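Local coordinates for protein endopolygalacturonase (Chondrostereum purpureum, PDB 1K5C) that probably hydrolyses the alpha-1,4 linkages between galacturonosyl units of polygalacturonate, as an endo-acting glycoside hydrolase of family 28 that breaks down plant cell-wall pectin, at residues G24-A29 against T50-T55; T62-G67 against K102-G107; N166-N171 against N188-G193. One frame throughout, in Å; residues are numbered along the deposited sequence.

Contact 1 (G24-A29 against T50-T55)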
loop_
_atom_site.group_PDB
_atom_site.type_symbol
_atom_site.label_atom_id
_atom_site.label_comp_id
_atom_site.label_asym_id
_atom_site.label_seq_id
_atom_site.Cartn_x
_atom_site.Cartn_y
_atom_site.Cartn_z
ATOM N N GLY A 24 -16.661 16.298 12.927
ATOM C CA GLY A 24 -15.327 16.202 13.617
ATOM C C GLY A 24 -15.556 16.008 15.119
ATOM O O GLY A 24 -16.480 16.525 15.736
ATOM N N PHE A 25 -14.675 15.166 15.700
ATOM C CA PHE A 25 -14.678 14.860 17.137
ATOM C C PHE A 25 -13.427 14.065 17.435
ATOM O O PHE A 25 -12.674 13.676 16.530
ATOM C CB PHE A 25 -15.952 14.102 17.600
ATOM C CG PHE A 25 -16.267 12.830 16.868
ATOM C CD1 PHE A 25 -15.813 11.579 17.329
ATOM C CD2 PHE A 25 -17.055 12.864 15.737
ATOM C CE1 PHE A 25 -16.160 10.416 16.662
ATOM C CE2 PHE A 25 -17.394 11.717 15.033
ATOM C CZ PHE A 25 -16.943 10.500 15.506
ATOM N N THR A 26 -13.189 13.848 18.744
ATOM C CA THR A 26 -12.127 12.953 19.184
ATOM C C THR A 26 -12.689 11.589 19.485
ATOM O O THR A 26 -13.726 11.467 20.171
ATOM C CB THR A 26 -11.457 13.501 20.436
ATOM O OG1 THR A 26 -10.823 14.730 20.068
ATOM C CG2 THR A 26 -10.410 12.550 20.981
ATOM N N VAL A 27 -12.026 10.533 19.000
ATOM C CA VAL A 27 -12.293 9.160 19.414
ATOM C C VAL A 27 -11.493 8.935 20.714
ATOM O O VAL A 27 -10.249 8.947 20.674
ATOM C CB VAL A 27 -11.876 8.180 18.316
ATOM C CG1 VAL A 27 -11.976 6.741 18.818
ATOM C CG2 VAL A 27 -12.727 8.421 17.074
ATOM N N PRO A 28 -12.170 8.768 21.834
ATOM C CA PRO A 28 -11.441 8.690 23.124
ATOM C C PRO A 28 -10.639 7.436 23.195
ATOM O O PRO A 28 -10.908 6.419 22.572
ATOM C CB PRO A 28 -12.572 8.706 24.194
ATOM C CG PRO A 28 -13.771 9.242 23.469
ATOM C CD PRO A 28 -13.647 8.754 22.041
ATOM N N ALA A 29 -9.650 7.473 24.132
ATOM C CA ALA A 29 -8.879 6.281 24.484
ATOM C C ALA A 29 -9.826 5.102 24.728
ATOM O O ALA A 29 -10.839 5.269 25.420
ATOM C CB ALA A 29 -8.040 6.568 25.710
ATOM N N THR A 50 -9.901 13.061 15.395
ATOM C CA THR A 50 -8.614 12.869 16.094
ATOM C C THR A 50 -8.721 11.693 17.034
ATOM O O THR A 50 -9.722 11.569 17.765
ATOM C CB THR A 50 -8.237 14.165 16.841
ATOM O OG1 THR A 50 -8.095 15.233 15.885
ATOM C CG2 THR A 50 -6.906 14.034 17.596
ATOM N N PHE A 51 -7.704 10.830 17.059
ATOM C CA PHE A 51 -7.750 9.613 17.886
ATOM C C PHE A 51 -6.781 9.798 19.049
ATOM O O PHE A 51 -5.544 9.860 18.885
ATOM C CB PHE A 51 -7.347 8.410 17.040
ATOM C CG PHE A 51 -8.399 8.082 16.005
ATOM C CD1 PHE A 51 -8.591 8.883 14.857
ATOM C CD2 PHE A 51 -9.217 6.944 16.163
ATOM C CE1 PHE A 51 -9.566 8.586 13.939
ATOM C CE2 PHE A 51 -10.181 6.637 15.200
ATOM C CZ PHE A 51 -10.355 7.468 14.087
ATOM N N ALA A 52 -7.343 9.929 20.265
ATOM C CA ALA A 52 -6.503 10.055 21.459
ATOM C C ALA A 52 -5.612 8.841 21.589
ATOM O O ALA A 52 -5.959 7.717 21.165
ATOM C CB ALA A 52 -7.415 10.213 22.697
ATOM N N LYS A 53 -4.457 9.011 22.250
ATOM C CA LYS A 53 -3.535 7.880 22.432
ATOM C C LYS A 53 -4.282 6.727 23.126
ATOM O O LYS A 53 -4.960 6.913 24.150
ATOM C CB LYS A 53 -2.301 8.277 23.237
ATOM C CG LYS A 53 -1.226 7.190 23.170
ATOM C CD LYS A 53 0.071 7.585 23.806
ATOM C CE LYS A 53 1.097 6.443 23.730
ATOM N NZ LYS A 53 2.400 6.844 24.321
ATOM N N THR A 54 -4.129 5.526 22.566
ATOM C CA THR A 54 -4.930 4.380 22.966
ATOM C C THR A 54 -4.056 3.149 23.122
ATOM O O THR A 54 -2.984 3.035 22.508
ATOM C CB THR A 54 -6.040 4.152 21.920
ATOM O OG1 THR A 54 -6.962 3.180 22.450
ATOM C CG2 THR A 54 -5.510 3.702 20.565
ATOM N N THR A 55 -4.557 2.197 23.902
ATOM C CA THR A 55 -3.915 0.894 24.081
ATOM C C THR A 55 -4.590 -0.159 23.221
ATOM O O THR A 55 -4.065 -1.313 23.191
ATOM C CB THR A 55 -3.875 0.441 25.562
ATOM O OG1 THR A 55 -5.245 0.176 25.987
ATOM C CG2 THR A 55 -3.252 1.478 26.431
HETATM O O HOH W 1 -8.379 6.742 20.209
HETATM O O HOH W 2 -8.871 4.134 20.899
#

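Contact 2 (T62-G67 against K102-G107)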
loop_
_atom_site.group_PDB
_atom_site.type_symbol
_atom_site.label_atom_id
_atom_site.label_comp_id
_atom_site.label_asym_id
_atom_site.label_seq_id
_atom_site.Cartn_x
_atom_site.Cartn_y
_atom_site.Cartn_z
ATOM N N THR A 62 -13.230 1.549 11.266
ATOM C CA THR A 62 -13.646 0.551 10.279
ATOM C C THR A 62 -14.918 1.047 9.587
ATOM O O THR A 62 -15.878 1.395 10.286
ATOM C CB THR A 62 -13.949 -0.797 10.929
ATOM O OG1 THR A 62 -12.787 -1.274 11.634
ATOM C CG2 THR A 62 -14.285 -1.867 9.887
ATOM N N ILE A 63 -14.923 1.001 8.266
ATOM C CA ILE A 63 -16.152 1.260 7.514
ATOM C C ILE A 63 -16.333 0.087 6.567
ATOM O O ILE A 63 -15.397 -0.384 5.909
ATOM C CB ILE A 63 -16.109 2.633 6.812
ATOM C CG1 ILE A 63 -17.471 2.915 6.120
ATOM C CG2 ILE A 63 -14.934 2.800 5.855
ATOM C CD1 ILE A 63 -17.651 4.358 5.752
ATOM N N ASP A 64 -17.574 -0.439 6.573
ATOM C CA ASP A 64 -17.907 -1.642 5.788
ATOM C C ASP A 64 -19.274 -1.431 5.204
ATOM O O ASP A 64 -20.240 -1.250 5.963
ATOM C CB ASP A 64 -17.866 -2.854 6.706
ATOM C CG ASP A 64 -18.065 -4.176 6.018
ATOM O OD1 ASP A 64 -18.166 -4.211 4.794
ATOM O OD2 ASP A 64 -18.108 -5.191 6.759
ATOM N N GLY A 65 -19.400 -1.451 3.883
ATOM C CA GLY A 65 -20.717 -1.323 3.258
ATOM C C GLY A 65 -20.569 -1.598 1.757
ATOM O O GLY A 65 -19.460 -1.814 1.263
ATOM N N THR A 66 -21.716 -1.568 1.089
ATOM C CA THR A 66 -21.838 -1.919 -0.313
ATOM C C THR A 66 -22.195 -0.648 -1.092
ATOM O O THR A 66 -23.162 0.035 -0.776
ATOM C CB THR A 66 -22.907 -2.992 -0.537
ATOM O OG1 THR A 66 -22.519 -4.163 0.198
ATOM C CG2 THR A 66 -23.068 -3.335 -2.016
ATOM N N GLY A 67 -21.386 -0.306 -2.095
ATOM C CA GLY A 67 -21.681 0.860 -2.949
ATOM C C GLY A 67 -21.631 2.158 -2.204
ATOM O O GLY A 67 -22.361 3.111 -2.527
ATOM N N LYS A 102 -9.588 0.719 8.386
ATOM C CA LYS A 102 -9.954 -0.485 7.619
ATOM C C LYS A 102 -11.175 -0.150 6.785
ATOM O O LYS A 102 -12.175 0.336 7.311
ATOM C CB LYS A 102 -10.281 -1.642 8.582
ATOM C CG LYS A 102 -10.879 -2.881 7.941
ATOM C CD LYS A 102 -9.910 -3.478 6.966
ATOM C CE LYS A 102 -9.672 -4.932 7.177
ATOM N NZ LYS A 102 -8.738 -5.487 6.154
ATOM N N ILE A 103 -11.077 -0.413 5.471
ATOM C CA ILE A 103 -12.156 -0.156 4.502
ATOM C C ILE A 103 -12.511 -1.482 3.844
ATOM O O ILE A 103 -11.631 -2.145 3.255
ATOM C CB ILE A 103 -11.758 0.884 3.463
ATOM C CG1 ILE A 103 -11.355 2.205 4.113
ATOM C CG2 ILE A 103 -12.891 1.072 2.434
ATOM C CD1 ILE A 103 -10.766 3.230 3.173
ATOM N N LYS A 104 -13.790 -1.893 3.963
ATOM C CA LYS A 104 -14.278 -3.147 3.463
ATOM C C LYS A 104 -15.513 -2.910 2.587
ATOM O O LYS A 104 -16.255 -1.930 2.799
ATOM C CB LYS A 104 -14.713 -4.079 4.636
ATOM C CG LYS A 104 -13.662 -4.372 5.637
ATOM C CD LYS A 104 -14.160 -5.429 6.601
ATOM C CE LYS A 104 -13.777 -5.223 8.007
ATOM N NZ LYS A 104 -14.356 -6.425 8.702
ATOM N N GLY A 105 -15.794 -3.857 1.710
ATOM C CA GLY A 105 -17.018 -3.833 0.914
ATOM C C GLY A 105 -16.732 -3.245 -0.476
ATOM O O GLY A 105 -15.887 -3.743 -1.204
ATOM N N SER A 106 -17.468 -2.192 -0.834
ATOM C CA SER A 106 -17.328 -1.622 -2.175
ATOM C C SER A 106 -17.796 -0.164 -2.143
ATOM O O SER A 106 -18.403 0.312 -1.198
ATOM C CB SER A 106 -18.137 -2.416 -3.207
ATOM O OG SER A 106 -19.517 -2.558 -2.767
ATOM N N GLY A 107 -17.517 0.518 -3.259
ATOM C CA GLY A 107 -17.882 1.907 -3.433
ATOM C C GLY A 107 -16.701 2.754 -3.854
ATOM O O GLY A 107 -15.744 2.254 -4.463
HETATM O O HOH W 3 -16.837 -5.372 9.203
#

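Contact 3 (N166-N171 against N188-G193)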
loop_
_atom_site.group_PDB
_atom_site.type_symbol
_atom_site.label_atom_id
_atom_site.label_comp_id
_atom_site.label_asym_id
_atom_site.label_seq_id
_atom_site.Cartn_x
_atom_site.Cartn_y
_atom_site.Cartn_z
ATOM N N ASN A 166 -4.714 8.617 -7.899
ATOM C CA ASN A 166 -4.644 10.031 -7.537
ATOM C C ASN A 166 -4.331 10.230 -6.040
ATOM O O ASN A 166 -4.637 11.303 -5.499
ATOM C CB ASN A 166 -5.911 10.847 -7.895
ATOM C CG ASN A 166 -6.284 10.631 -9.339
ATOM O OD1 ASN A 166 -5.447 10.672 -10.233
ATOM N ND2 ASN A 166 -7.572 10.398 -9.585
ATOM N N CYS A 167 -3.675 9.276 -5.410
ATOM C CA CYS A 167 -3.343 9.370 -3.982
ATOM C C CYS A 167 -1.913 9.856 -3.796
ATOM O O CYS A 167 -1.080 9.847 -4.741
ATOM C CB CYS A 167 -3.552 8.004 -3.331
ATOM S SG CYS A 167 -5.284 7.469 -3.269
ATOM N N ILE A 168 -1.618 10.267 -2.563
ATOM C CA ILE A 168 -0.303 10.781 -2.181
ATOM C C ILE A 168 0.097 10.083 -0.882
ATOM O O ILE A 168 -0.704 10.066 0.049
ATOM C CB ILE A 168 -0.334 12.308 -1.970
ATOM C CG1 ILE A 168 -0.696 13.009 -3.286
ATOM C CG2 ILE A 168 0.953 12.807 -1.360
ATOM C CD1 ILE A 168 -0.976 14.490 -3.145
ATOM N N VAL A 169 1.283 9.497 -0.836
ATOM C CA VAL A 169 1.768 8.852 0.382
ATOM C C VAL A 169 3.167 9.351 0.709
ATOM O O VAL A 169 4.088 9.215 -0.103
ATOM C CB VAL A 169 1.813 7.285 0.222
ATOM C CG1 VAL A 169 2.371 6.677 1.492
ATOM C CG2 VAL A 169 0.437 6.753 -0.147
ATOM N N LYS A 170 3.321 9.899 1.911
ATOM C CA LYS A 170 4.604 10.359 2.456
ATOM C C LYS A 170 4.827 9.524 3.726
ATOM O O LYS A 170 4.110 9.699 4.718
ATOM C CB LYS A 170 4.536 11.845 2.830
ATOM C CG LYS A 170 4.187 12.742 1.612
ATOM C CD LYS A 170 4.034 14.193 2.060
ATOM C CE LYS A 170 3.735 15.085 0.827
ATOM N NZ LYS A 170 3.369 16.443 1.353
ATOM N N ASN A 171 5.777 8.590 3.682
ATOM C CA ASN A 171 5.849 7.629 4.781
ATOM C C ASN A 171 7.245 7.026 4.882
ATOM O O ASN A 171 8.206 7.613 4.383
ATOM C CB ASN A 171 4.739 6.553 4.637
ATOM C CG ASN A 171 5.055 5.625 3.497
ATOM O OD1 ASN A 171 5.897 5.951 2.635
ATOM N ND2 ASN A 171 4.367 4.480 3.437
ATOM N N ASN A 188 -1.565 6.653 -11.132
ATOM C CA ASN A 188 -1.454 8.123 -10.986
ATOM C C ASN A 188 -1.351 8.533 -9.528
ATOM O O ASN A 188 -1.913 9.569 -9.117
ATOM C CB ASN A 188 -2.606 8.836 -11.701
ATOM C CG ASN A 188 -2.583 8.650 -13.205
ATOM O OD1 ASN A 188 -1.599 8.157 -13.788
ATOM N ND2 ASN A 188 -3.662 8.973 -13.878
ATOM N N ASN A 189 -0.563 7.779 -8.754
ATOM C CA ASN A 189 -0.277 8.107 -7.363
ATOM C C ASN A 189 1.143 8.689 -7.217
ATOM O O ASN A 189 1.967 8.493 -8.109
ATOM C CB ASN A 189 -0.409 6.832 -6.485
ATOM C CG ASN A 189 -1.774 6.244 -6.640
ATOM O OD1 ASN A 189 -2.778 6.759 -6.171
ATOM N ND2 ASN A 189 -1.835 5.098 -7.315
ATOM N N GLN A 190 1.372 9.357 -6.094
ATOM C CA GLN A 190 2.689 9.929 -5.776
ATOM C C GLN A 190 3.163 9.349 -4.439
ATOM O O GLN A 190 2.433 9.460 -3.431
ATOM C CB GLN A 190 2.577 11.437 -5.652
ATOM C CG GLN A 190 2.275 12.085 -7.020
ATOM C CD GLN A 190 1.929 13.514 -6.718
ATOM O OE1 GLN A 190 2.737 14.307 -6.235
ATOM N NE2 GLN A 190 0.692 13.808 -7.039
ATOM N N CYS A 191 4.339 8.751 -4.435
ATOM C CA CYS A 191 4.934 8.095 -3.287
ATOM C C CYS A 191 6.255 8.728 -2.946
ATOM O O CYS A 191 7.095 8.839 -3.851
ATOM C CB CYS A 191 5.186 6.601 -3.645
ATOM S SG CYS A 191 3.760 5.640 -4.140
ATOM N N SER A 192 6.488 9.098 -1.684
ATOM C CA SER A 192 7.802 9.632 -1.311
ATOM C C SER A 192 8.154 9.182 0.102
ATOM O O SER A 192 7.283 8.955 0.956
ATOM C CB SER A 192 7.844 11.156 -1.414
ATOM O OG SER A 192 6.902 11.738 -0.549
ATOM N N GLY A 193 9.468 9.083 0.367
ATOM C CA GLY A 193 10.025 8.806 1.677
ATOM C C GLY A 193 10.096 7.349 2.060
ATOM O O GLY A 193 10.922 6.976 2.937
HETATM O O HOH W 4 -3.135 12.354 -10.207
HETATM O O HOH W 5 -1.320 11.588 -7.063
HETATM O O HOH W 6 4.587 11.945 -2.212
HETATM O O HOH W 7 5.696 6.270 -0.062
#

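Contact 1 (G24-A29 against T50-T55)
Val27 and Phe51 meet on the inward face of two neighbouring coils near the N-terminal end of the right-handed parallel beta-helix of family 28. Their side chains lie side by side and point the same way. Val27 CG2 makes a CH-pi contact over one face of the Phe51 ring, 4.0 Å from its centroid and displaced toward the rim. Val27 CG1, anti to the backbone N (chi1 172°), lies 3.8 Å from Phe51 CD2, and both methyls touch the ring. Phe100 packs edge-to-face with Phe51, and Leu33 touches Val27. An alanine in place of Phe51 would probably open a gap beneath the Val27 methyls and leave Phe100 without its aromatic mate.

Backbone bonds join the coils in parallel register. Thr50 N donates to Phe25 O, Val27 N to Thr50 O at 2.8 Å, and Ala52 N to Val27 O. Thr26 and Thr50 share the other face, where Thr26 CG2 comes 3.4 Å from Thr50 O.

Toward the C-terminal ends one water lies within hydrogen-bonding distance of both Val27 O and Ala52 O. A second is 2.6 Å from Thr54 OG1, which also accepts from Gly30 N. Ala29 CB rests 3.5 Å from Lys53 O.

Contact 2 (T62-G67 against K102-G107)
Asp64 and Lys104 are paired across the two strands, and their side chains slant across each other. Asp64 CG is anti to the backbone N (chi1 -175°), and Asp64 OD1 comes 3.5 Å from Lys104 CB. The charged ends stop short of a salt bridge, with Asp64 OD2 4.4 Å from Lys104 NZ. A water joins them instead: it donates to Asp64 OD2 and accepts from Lys104 NZ at 2.7 Å. Asp64 OD1 is also hydrogen-bonded to a glycerol, probably from the crystallisation liquor. The Lys104 chain bends at chi3, and Lys104 CE lies 3.9 Å from Thr62 CG2. Lys102, bent at chi2 and chi3, runs beside Thr62 near its base, then turns off and is hydrogen-bonded through NZ to Ser123 OG and Gly125 O.

These are successive rungs of one parallel sheet of the beta-helix. Ile63 and Ile103 fill the opposite, inward face, Ile63 CG2 4.0 Å from Ile103 CG1, and both touch Tyr109. Backbone bonds run from Ile63 N to Lys102 O and from Lys104 N to Ile63 O; the one from Gly65 N to Lys104 O is weak.

At the corner Ser106 N donates to Gly65 O. Ser106 OG lies between its backbone N and carbonyl carbon (chi1 52°). There Ser106 OG accepts from Gly67 N at 3.0 Å and is hydrogen-bonded to Asp128 OD1; Asp128 OD2 bonds Thr66 OG1.

Contact 3 (N166-N171 against N188-G193)
Asn189 reaches across to the backbone of Cys167 with its side-chain carbonyl. Its CG is anti to its own carbonyl carbon (chi1 -57°). Asn189 OD1 accepts from Cys167 N at 2.8 Å, with the donor tilted 16° from the carbonyl plane. The bond approaches OD1 at a bent C=O...N angle of 139°. Asn189 OD1 also lies 3.2 Å from Cys167 CB. Asn189 ND2 is held by Ile164 O, so both ends of the amide are tied to the coil of Cys167. Asn189 sits at a turn of the parallel beta-helix, and its amide bonds the backbone of the preceding coil.

Beyond the turn the strands 168-170 and 190-192 run parallel, and their side chains line up in pairs. Gln190 N donates to Cys167 O, Val169 N to Gln190 O and Ser192 N to Val169 O. Ile168 and Gln190 lie side by side, pointing the same way, with Ile168 CG1 4.1 Å from Gln190 NE2. A water accepts from that NE2 and donates to Cys167 O and Asn188 O. Further along the same face, Ser192 OG meets the aliphatic part of Lys170, 3.6 Å from Lys170 CG. On the opposite face Val169 and Cys191 point inward; Cys191 forms a disulfide with Cys175, which also touches Val169.

Asn171 follows the strand. Its N donates to Ser192 O, and its ND2 is held by Thr152 O and Asp174 O. A water lies 2.7 Å from Asn171 OD1. The Asn171 side chain lies about 5 Å from that of Asp173 and 7 Å from that of His195, both galacturonate-binding residues. The bonds at ND2 and the nearby disulfide probably help to fix the chain where it leads into the substrate-binding site.

Overall arrangement
The three contacts come in series along the chain and join coils of one parallel beta-helix. Contact 1 pairs strand 25-27 with strand 49-51, near the N-terminal end. Contact 2 follows, pairing strands 61-65 and 101-104 of an 11-strand parallel sheet, on a different face from the strands of contacts 1 and 3. Contact 3 pairs strand 162-170 with strand 190-192, nearer the middle of the chain. Their centres are about 21 Å apart for contacts 1 and 2, 22 Å for contacts 2 and 3, and 26 Å for contacts 1 and 3. Contacts 1 and 2 lie away from the annotated sites, whereas contact 3 probably helps to place the chain beside the galacturonate-binding site.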